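Long-range contacts in designed helical repeat protein (PDB 5CWM), which has no known natural function and was designed computationally as a tandem helical repeat protein to explore the range of repeat architectures: residues 13-18 / 70-75; 95-100 / 132-137. One frame throughout, in Å; residues are numbered along the deposited sequence. Where two conformers were deposited one is given.

Contact 1. Residues 13-18 / 70-75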
ATOM      1  N   LEU A  13     -18.141  -4.924  -6.055  1.00 66.71           N
ATOM      2  CA  LEU A  13     -18.378  -5.206  -4.643  1.00 65.95           C
ATOM      3  C   LEU A  13     -17.935  -4.032  -3.777  1.00 63.13           C
ATOM      4  O   LEU A  13     -18.604  -3.677  -2.806  1.00 61.04           O
ATOM      5  CB  LEU A  13     -17.651  -6.483  -4.214  1.00 66.84           C
ATOM      6  CG  LEU A  13     -18.212  -7.803  -4.742  1.00 71.51           C
ATOM      7  CD1 LEU A  13     -17.468  -8.979  -4.131  1.00 70.66           C
ATOM      8  CD2 LEU A  13     -19.705  -7.905  -4.463  1.00 73.50           C
ATOM      9  N   VAL A  14     -16.804  -3.433  -4.136  1.00 60.45           N
ATOM     10  CA  VAL A  14     -16.289  -2.273  -3.418  1.00 59.23           C
ATOM     11  C   VAL A  14     -17.247  -1.091  -3.532  1.00 60.42           C
ATOM     12  O   VAL A  14     -17.586  -0.459  -2.531  1.00 59.56           O
ATOM     13  CB  VAL A  14     -14.903  -1.855  -3.939  1.00 58.41           C
ATOM     14  CG1 VAL A  14     -14.493  -0.519  -3.343  1.00 59.46           C
ATOM     15  CG2 VAL A  14     -13.872  -2.925  -3.620  1.00 58.67           C
ATOM     16  N   LYS A  15     -17.679  -0.799  -4.756  1.00 67.82           N
ATOM     17  CA  LYS A  15     -18.641   0.272  -5.002  1.00 73.58           C
ATOM     18  C   LYS A  15     -19.928   0.048  -4.212  1.00 73.80           C
ATOM     19  O   LYS A  15     -20.441   0.960  -3.559  1.00 75.31           O
ATOM     20  CB  LYS A  15     -18.956   0.376  -6.497  1.00 83.21           C
ATOM     21  CG  LYS A  15     -17.790   0.849  -7.352  1.00 89.73           C
ATOM     22  CD  LYS A  15     -17.591   2.351  -7.234  1.00 97.59           C
ATOM     23  CE  LYS A  15     -18.813   3.105  -7.740  1.00107.64           C
ATOM     24  NZ  LYS A  15     -18.632   4.580  -7.673  1.00108.65           N
ATOM     25  N   GLU A  16     -20.432  -1.179  -4.273  1.00 74.21           N
ATOM     26  CA  GLU A  16     -21.653  -1.562  -3.575  1.00 76.53           C
ATOM     27  C   GLU A  16     -21.512  -1.374  -2.068  1.00 70.85           C
ATOM     28  O   GLU A  16     -22.439  -0.912  -1.403  1.00 65.17           O
ATOM     29  CB  GLU A  16     -22.010  -3.013  -3.901  1.00 86.35           C
ATOM     30  CG  GLU A  16     -23.266  -3.527  -3.224  1.00 97.04           C
ATOM     31  CD  GLU A  16     -23.614  -4.939  -3.653  1.00107.91           C
ATOM     32  OE1 GLU A  16     -23.011  -5.427  -4.632  1.00108.90           O
ATOM     33  OE2 GLU A  16     -24.488  -5.559  -3.010  1.00115.83           O
ATOM     34  N   ALA A  17     -20.345  -1.730  -1.539  1.00 70.07           N
ATOM     35  CA  ALA A  17     -20.063  -1.575  -0.116  1.00 64.21           C
ATOM     36  C   ALA A  17     -20.006  -0.102   0.280  1.00 60.92           C
ATOM     37  O   ALA A  17     -20.533   0.290   1.323  1.00 59.27           O
ATOM     38  CB  ALA A  17     -18.761  -2.270   0.245  1.00 52.32           C
ATOM     39  N   GLU A  18     -19.361   0.708  -0.555  1.00 59.09           N
ATOM     40  CA  GLU A  18     -19.262   2.143  -0.310  1.00 60.13           C
ATOM     41  C   GLU A  18     -20.640   2.791  -0.336  1.00 62.34           C
ATOM     42  O   GLU A  18     -20.908   3.733   0.412  1.00 62.43           O
ATOM     43  CB  GLU A  18     -18.345   2.808  -1.339  1.00 61.48           C
ATOM     44  CG  GLU A  18     -16.885   2.405  -1.219  1.00 69.17           C
ATOM     45  CD  GLU A  18     -15.999   3.104  -2.231  1.00 83.02           C
ATOM     46  OE1 GLU A  18     -16.525   3.900  -3.036  1.00 99.25           O
ATOM     47  OE2 GLU A  18     -14.774   2.857  -2.220  1.00 79.43           O
ATOM     48  N   VAL A  70      -7.368  -4.260  -2.778  1.00 59.96           N
ATOM     49  CA  VAL A  70      -7.310  -4.639  -1.369  1.00 54.95           C
ATOM     50  C   VAL A  70      -7.056  -3.407  -0.502  1.00 56.37           C
ATOM     51  O   VAL A  70      -7.669  -3.241   0.552  1.00 56.65           O
ATOM     52  CB  VAL A  70      -6.215  -5.699  -1.106  1.00 53.62           C
ATOM     53  CG1 VAL A  70      -5.999  -5.895   0.387  1.00 53.44           C
ATOM     54  CG2 VAL A  70      -6.581  -7.015  -1.770  1.00 48.02           C
ATOM     55  N   VAL A  71      -6.158  -2.540  -0.963  1.00 59.16           N
ATOM     56  CA  VAL A  71      -5.876  -1.279  -0.280  1.00 53.96           C
ATOM     57  C   VAL A  71      -7.127  -0.405  -0.225  1.00 50.87           C
ATOM     58  O   VAL A  71      -7.442   0.188   0.811  1.00 48.31           O
ATOM     59  CB  VAL A  71      -4.734  -0.509  -0.974  1.00 50.30           C
ATOM     60  CG1 VAL A  71      -4.548   0.862  -0.342  1.00 50.43           C
ATOM     61  CG2 VAL A  71      -3.443  -1.311  -0.910  1.00 47.90           C
ATOM     62  N   ARG A  72      -7.832  -0.334  -1.351  1.00 55.39           N
ATOM     63  CA  ARG A  72      -9.117   0.355  -1.430  1.00 58.09           C
ATOM     64  C   ARG A  72     -10.066  -0.146  -0.341  1.00 56.57           C
ATOM     65  O   ARG A  72     -10.659   0.642   0.409  1.00 60.02           O
ATOM     66  CB  ARG A  72      -9.738   0.151  -2.813  1.00 62.56           C
ATOM     67  CG  ARG A  72     -11.135   0.718  -2.974  1.00 68.40           C
ATOM     68  CD  ARG A  72     -11.097   2.105  -3.579  1.00 72.53           C
ATOM     69  NE  ARG A  72     -12.434   2.618  -3.863  1.00 77.48           N
ATOM     70  CZ  ARG A  72     -13.075   2.435  -5.013  1.00 81.82           C
ATOM     71  NH1 ARG A  72     -12.501   1.748  -5.992  1.00 83.05           N
ATOM     72  NH2 ARG A  72     -14.290   2.937  -5.185  1.00 83.60           N
ATOM     73  N   VAL A  73     -10.190  -1.468  -0.261  1.00 54.22           N
ATOM     74  CA  VAL A  73     -11.026  -2.111   0.744  1.00 56.41           C
ATOM     75  C   VAL A  73     -10.589  -1.721   2.152  1.00 57.05           C
ATOM     76  O   VAL A  73     -11.421  -1.466   3.017  1.00 54.75           O
ATOM     77  CB  VAL A  73     -10.995  -3.650   0.603  1.00 56.74           C
ATOM     78  CG1 VAL A  73     -11.660  -4.315   1.797  1.00 55.13           C
ATOM     79  CG2 VAL A  73     -11.665  -4.078  -0.693  1.00 55.66           C
ATOM     80  N   ALA A  74      -9.280  -1.662   2.371  1.00 61.98           N
ATOM     81  CA  ALA A  74      -8.734  -1.307   3.677  1.00 55.23           C
ATOM     82  C   ALA A  74      -9.116   0.117   4.078  1.00 50.29           C
ATOM     83  O   ALA A  74      -9.574   0.353   5.201  1.00 49.11           O
ATOM     84  CB  ALA A  74      -7.223  -1.471   3.679  1.00 51.96           C
ATOM     85  N   GLU A  75      -8.922   1.062   3.160  1.00 41.82           N
ATOM     86  CA  GLU A  75      -9.323   2.448   3.392  1.00 73.11           C
ATOM     87  C   GLU A  75     -10.811   2.518   3.712  1.00 42.82           C
ATOM     88  O   GLU A  75     -11.239   3.233   4.629  1.00 45.92           O
ATOM     89  CB  GLU A  75      -9.008   3.321   2.173  1.00 80.37           C
ATOM     90  CG  GLU A  75      -7.533   3.405   1.818  1.00 93.08           C
ATOM     91  CD  GLU A  75      -7.281   4.233   0.569  1.00109.28           C
ATOM     92  OE1 GLU A  75      -8.262   4.596  -0.112  1.00111.88           O
ATOM     93  OE2 GLU A  75      -6.102   4.521   0.271  1.00109.84           O
TER
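Arg72 reaches from helix 60-84 to Glu18 on helix 3-27, and its NE meets Glu18 OE2 at 2.9 Å in a salt bridge. NE approaches this oxygen on its syn side, while OE2 itself lies tilted out of the plane of the Arg72 guanidinium. The same oxygen also takes a weak bond from Arg72 NH2, and NH2 makes a second weak one to Glu18 OE1 at 3.2 Å. Carboxylate and guanidinium are not coplanar: their planes stand 63° apart, and the two side chains cross at about a right angle. Over one face of the guanidinium, above its centre, sits Val14 CG1, 3.7 Å from Arg72 CZ. Arg72 CG, anti to the backbone N (chi1 175°), packs on the same methyl before the chain bends at chi2. Lys15 CD lies at the guanidinium edge, 3.9 Å from Arg72 NH2. Deeper in, Val14 CG2 meets Val73 CG2 at 3.8 Å, an apolar touch beneath the ion pair. A leucine in place of Arg72 would probably leave Glu18 without this cationic partner and Val14 CG1 without its flat cover. Further out, Leu76 packs against Glu18, while Ala44 of helix 30-57 touches Val73. The segment axes run nearly parallel, 9° apart with a closest approach of 10.8 Å, as befits alternate helices within one layer of a stacked helical-repeat protein.

Contact 2. Residues 95-100 / 132-137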
ATOM      1  N   ARG A  95      -5.765  -5.087  10.037  1.00 68.60           N
ATOM      2  CA  ARG A  95      -5.381  -6.391   9.503  1.00 77.04           C
ATOM      3  C   ARG A  95      -5.330  -6.390   7.977  1.00 73.02           C
ATOM      4  O   ARG A  95      -4.364  -6.871   7.381  1.00 72.44           O
ATOM      5  CB  ARG A  95      -6.349  -7.475   9.986  1.00 91.14           C
ATOM      6  CG  ARG A  95      -6.343  -7.698  11.490  1.00104.14           C
ATOM      7  CD  ARG A  95      -4.962  -8.093  11.989  1.00115.50           C
ATOM      8  NE  ARG A  95      -4.956  -8.346  13.426  1.00129.41           N
ATOM      9  CZ  ARG A  95      -4.764  -7.410  14.349  1.00135.37           C
ATOM     10  NH1 ARG A  95      -4.562  -6.151  13.985  1.00133.40           N
ATOM     11  NH2 ARG A  95      -4.775  -7.731  15.635  1.00138.81           N
ATOM     12  N   VAL A  96      -6.371  -5.848   7.352  1.00 70.92           N
ATOM     13  CA  VAL A  96      -6.445  -5.793   5.896  1.00 62.14           C
ATOM     14  C   VAL A  96      -5.323  -4.927   5.321  1.00 56.23           C
ATOM     15  O   VAL A  96      -4.772  -5.237   4.265  1.00 59.50           O
ATOM     16  CB  VAL A  96      -7.817  -5.265   5.422  1.00 57.36           C
ATOM     17  CG1 VAL A  96      -7.837  -5.084   3.912  1.00 56.91           C
ATOM     18  CG2 VAL A  96      -8.916  -6.221   5.848  1.00 59.96           C
ATOM     19  N   ALA A  97      -4.975  -3.852   6.022  1.00 52.55           N
ATOM     20  CA  ALA A  97      -3.855  -3.010   5.603  1.00 51.65           C
ATOM     21  C   ALA A  97      -2.530  -3.774   5.676  1.00 61.22           C
ATOM     22  O   ALA A  97      -1.754  -3.804   4.705  1.00 68.06           O
ATOM     23  CB  ALA A  97      -3.791  -1.753   6.454  1.00 47.59           C
ATOM     24  N   GLU A  98      -2.281  -4.388   6.832  1.00 66.15           N
ATOM     25  CA  GLU A  98      -1.075  -5.182   7.049  1.00 71.05           C
ATOM     26  C   GLU A  98      -0.930  -6.277   5.997  1.00 70.13           C
ATOM     27  O   GLU A  98       0.175  -6.567   5.540  1.00 73.28           O
ATOM     28  CB  GLU A  98      -1.081  -5.801   8.448  1.00 78.45           C
ATOM     29  CG  GLU A  98      -0.947  -4.797   9.582  1.00 86.32           C
ATOM     30  CD  GLU A  98      -0.965  -5.459  10.948  1.00 95.64           C
ATOM     31  OE1 GLU A  98      -0.919  -4.735  11.964  1.00 96.05           O
ATOM     32  OE2 GLU A  98      -1.023  -6.705  11.006  1.00101.54           O
ATOM     33  N   GLU A  99      -2.052  -6.881   5.619  1.00 68.99           N
ATOM     34  CA  GLU A  99      -2.059  -7.886   4.562  1.00 73.21           C
ATOM     35  C   GLU A  99      -1.716  -7.247   3.221  1.00 72.93           C
ATOM     36  O   GLU A  99      -0.898  -7.769   2.462  1.00 75.27           O
ATOM     37  CB  GLU A  99      -3.421  -8.582   4.488  1.00 79.69           C
ATOM     38  CG  GLU A  99      -3.517  -9.663   3.417  1.00 88.12           C
ATOM     39  CD  GLU A  99      -2.732 -10.914   3.769  1.00101.35           C
ATOM     40  OE1 GLU A  99      -2.404 -11.102   4.960  1.00115.45           O
ATOM     41  OE2 GLU A  99      -2.445 -11.714   2.852  1.00 98.16           O
ATOM     42  N   ALA A 100      -2.348  -6.110   2.944  1.00 71.40           N
ATOM     43  CA  ALA A 100      -2.137  -5.379   1.700  1.00 65.21           C
ATOM     44  C   ALA A 100      -0.665  -5.055   1.490  1.00 64.24           C
ATOM     45  O   ALA A 100      -0.174  -5.069   0.360  1.00 67.63           O
ATOM     46  CB  ALA A 100      -2.967  -4.104   1.686  1.00 61.78           C
ATOM     47  N   GLU A 132       0.962   5.033   4.774  1.00 58.98           N
ATOM     48  CA  GLU A 132       0.175   6.215   5.111  1.00 62.75           C
ATOM     49  C   GLU A 132      -1.157   5.817   5.742  1.00 60.35           C
ATOM     50  O   GLU A 132      -1.613   6.432   6.710  1.00 64.24           O
ATOM     51  CB  GLU A 132      -0.062   7.070   3.866  1.00 70.42           C
ATOM     52  CG  GLU A 132       1.214   7.536   3.183  1.00 82.08           C
ATOM     53  CD  GLU A 132       0.949   8.231   1.862  1.00 95.94           C
ATOM     54  OE1 GLU A 132      -0.219   8.243   1.419  1.00109.53           O
ATOM     55  OE2 GLU A 132       1.909   8.763   1.266  1.00 93.50           O
ATOM     56  N   LEU A 133      -1.769   4.777   5.186  1.00 58.34           N
ATOM     57  CA  LEU A 133      -3.025   4.256   5.709  1.00 56.02           C
ATOM     58  C   LEU A 133      -2.853   3.765   7.143  1.00 57.82           C
ATOM     59  O   LEU A 133      -3.670   4.063   8.013  1.00 58.73           O
ATOM     60  CB  LEU A 133      -3.542   3.127   4.818  1.00 53.01           C
ATOM     61  CG  LEU A 133      -4.929   2.582   5.148  1.00 56.39           C
ATOM     62  CD1 LEU A 133      -5.952   3.705   5.164  1.00 55.26           C
ATOM     63  CD2 LEU A 133      -5.317   1.519   4.141  1.00 64.47           C
ATOM     64  N   LEU A 134      -1.777   3.021   7.378  1.00 57.05           N
ATOM     65  CA  LEU A 134      -1.438   2.536   8.710  1.00 56.51           C
ATOM     66  C   LEU A 134      -1.195   3.701   9.654  1.00 58.37           C
ATOM     67  O   LEU A 134      -1.460   3.607  10.851  1.00 58.40           O
ATOM     68  CB  LEU A 134      -0.203   1.634   8.662  1.00 57.93           C
ATOM     69  CG  LEU A 134      -0.370   0.252   8.027  1.00 60.14           C
ATOM     70  CD1 LEU A 134       0.974  -0.443   7.886  1.00 59.13           C
ATOM     71  CD2 LEU A 134      -1.324  -0.593   8.850  1.00 60.36           C
ATOM     72  N   LEU A 135      -0.685   4.800   9.106  1.00 59.78           N
ATOM     73  CA  LEU A 135      -0.464   6.003   9.894  1.00 64.03           C
ATOM     74  C   LEU A 135      -1.801   6.612  10.307  1.00 63.46           C
ATOM     75  O   LEU A 135      -1.957   7.078  11.437  1.00 64.77           O
ATOM     76  CB  LEU A 135       0.371   7.016   9.111  1.00 71.27           C
ATOM     77  CG  LEU A 135       0.946   8.185   9.910  1.00 80.79           C
ATOM     78  CD1 LEU A 135       1.931   7.683  10.954  1.00 87.34           C
ATOM     79  CD2 LEU A 135       1.605   9.197   8.985  1.00 81.95           C
ATOM     80  N   ARG A 136      -2.760   6.603   9.385  0.53 64.38           N
ATOM     81  CA  ARG A 136      -4.101   7.110   9.666  0.53 64.61           C
ATOM     82  C   ARG A 136      -4.791   6.261  10.730  0.53 63.71           C
ATOM     83  O   ARG A 136      -5.414   6.788  11.655  0.53 66.07           O
ATOM     84  CB  ARG A 136      -4.949   7.139   8.390  0.53 62.29           C
ATOM     85  CG  ARG A 136      -4.370   7.985   7.267  0.53 61.91           C
ATOM     86  CD  ARG A 136      -5.317   8.046   6.076  0.53 59.48           C
ATOM     87  NE  ARG A 136      -4.735   8.768   4.947  0.53 59.35           N
ATOM     88  CZ  ARG A 136      -4.174   8.184   3.893  0.53 54.44           C
ATOM     89  NH1 ARG A 136      -4.123   6.862   3.813  0.53 51.60           N
ATOM     90  NH2 ARG A 136      -3.668   8.922   2.914  0.53 51.77           N
ATOM     91  N   ILE A 137      -4.672   4.945  10.589  1.00 60.13           N
ATOM     92  CA  ILE A 137      -5.251   4.008  11.546  1.00 60.41           C
ATOM     93  C   ILE A 137      -4.602   4.197  12.912  1.00 62.39           C
ATOM     94  O   ILE A 137      -5.263   4.097  13.943  1.00 64.98           O
ATOM     95  CB  ILE A 137      -5.078   2.546  11.088  1.00 58.64           C
ATOM     96  CG1 ILE A 137      -5.715   2.337   9.714  1.00 55.47           C
ATOM     97  CG2 ILE A 137      -5.687   1.587  12.102  1.00 59.40           C
ATOM     98  CD1 ILE A 137      -5.506   0.949   9.151  1.00 52.95           C
TER
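Ala97 of helix 87-114 presents its methyl to three aliphatic side chains of helix 117-141, and this apolar packing carries the contact. Leu134 comes nearest, its CD2 lying 3.6 Å from Ala97 CB. Ile137 CD1 and Leu133 CD2 lie at 4.2 and 4.3 Å from Ala97 CB, so that one small methyl is met by the branch ends of three larger residues. In Leu134, chi1 (-71°) sets CG beside the backbone N and anti to the carbonyl carbon; of its two methyl branches, CD2 is the one that touches the alanine. Ala97 and Leu134 are also the nearest CA pair, 6.8 Å apart. The segments run antiparallel at 160°, their axes approaching to 10.0 Å. Two consecutive helices of opposite direction form a helical hairpin here, the building element of this designed helical repeat. Outside the segments, Leu134 also packs on Ala150 and Val153 of helix 144-170, so the apolar packing continues to that helix. Within the hairpin, Leu94 and Leu90 of helix 87-114 add to it, touching Leu134 and Ile137 respectively. No hydrogen bond crosses between the segments; the one polar residue that takes part, Glu98, does so through CG, which lies 4.3 Å from Leu134 CD2, while its carboxylate oxygen OE2 forms a salt bridge with Arg149.

In the fold
Contact 1 and contact 2 follow one another along the chain, their centres about 14 Å apart, and they meet directly. Helix 60-84, which supplies residues 70-75, packs on both helices of contact 2: Ala74 CB lies 3.6 Å from Leu133 CD2 and 3.7 Å from Val96 CG1. Glu75 CG also meets Leu133, at 3.7 Å from its CD1, and Val70 CG1 and Ala100 CB add a further touch at 3.8 Å. Contact 2 is the more central, its centre about 8 Å from the centre of the chain, against about 14 Å for the centre of contact 1.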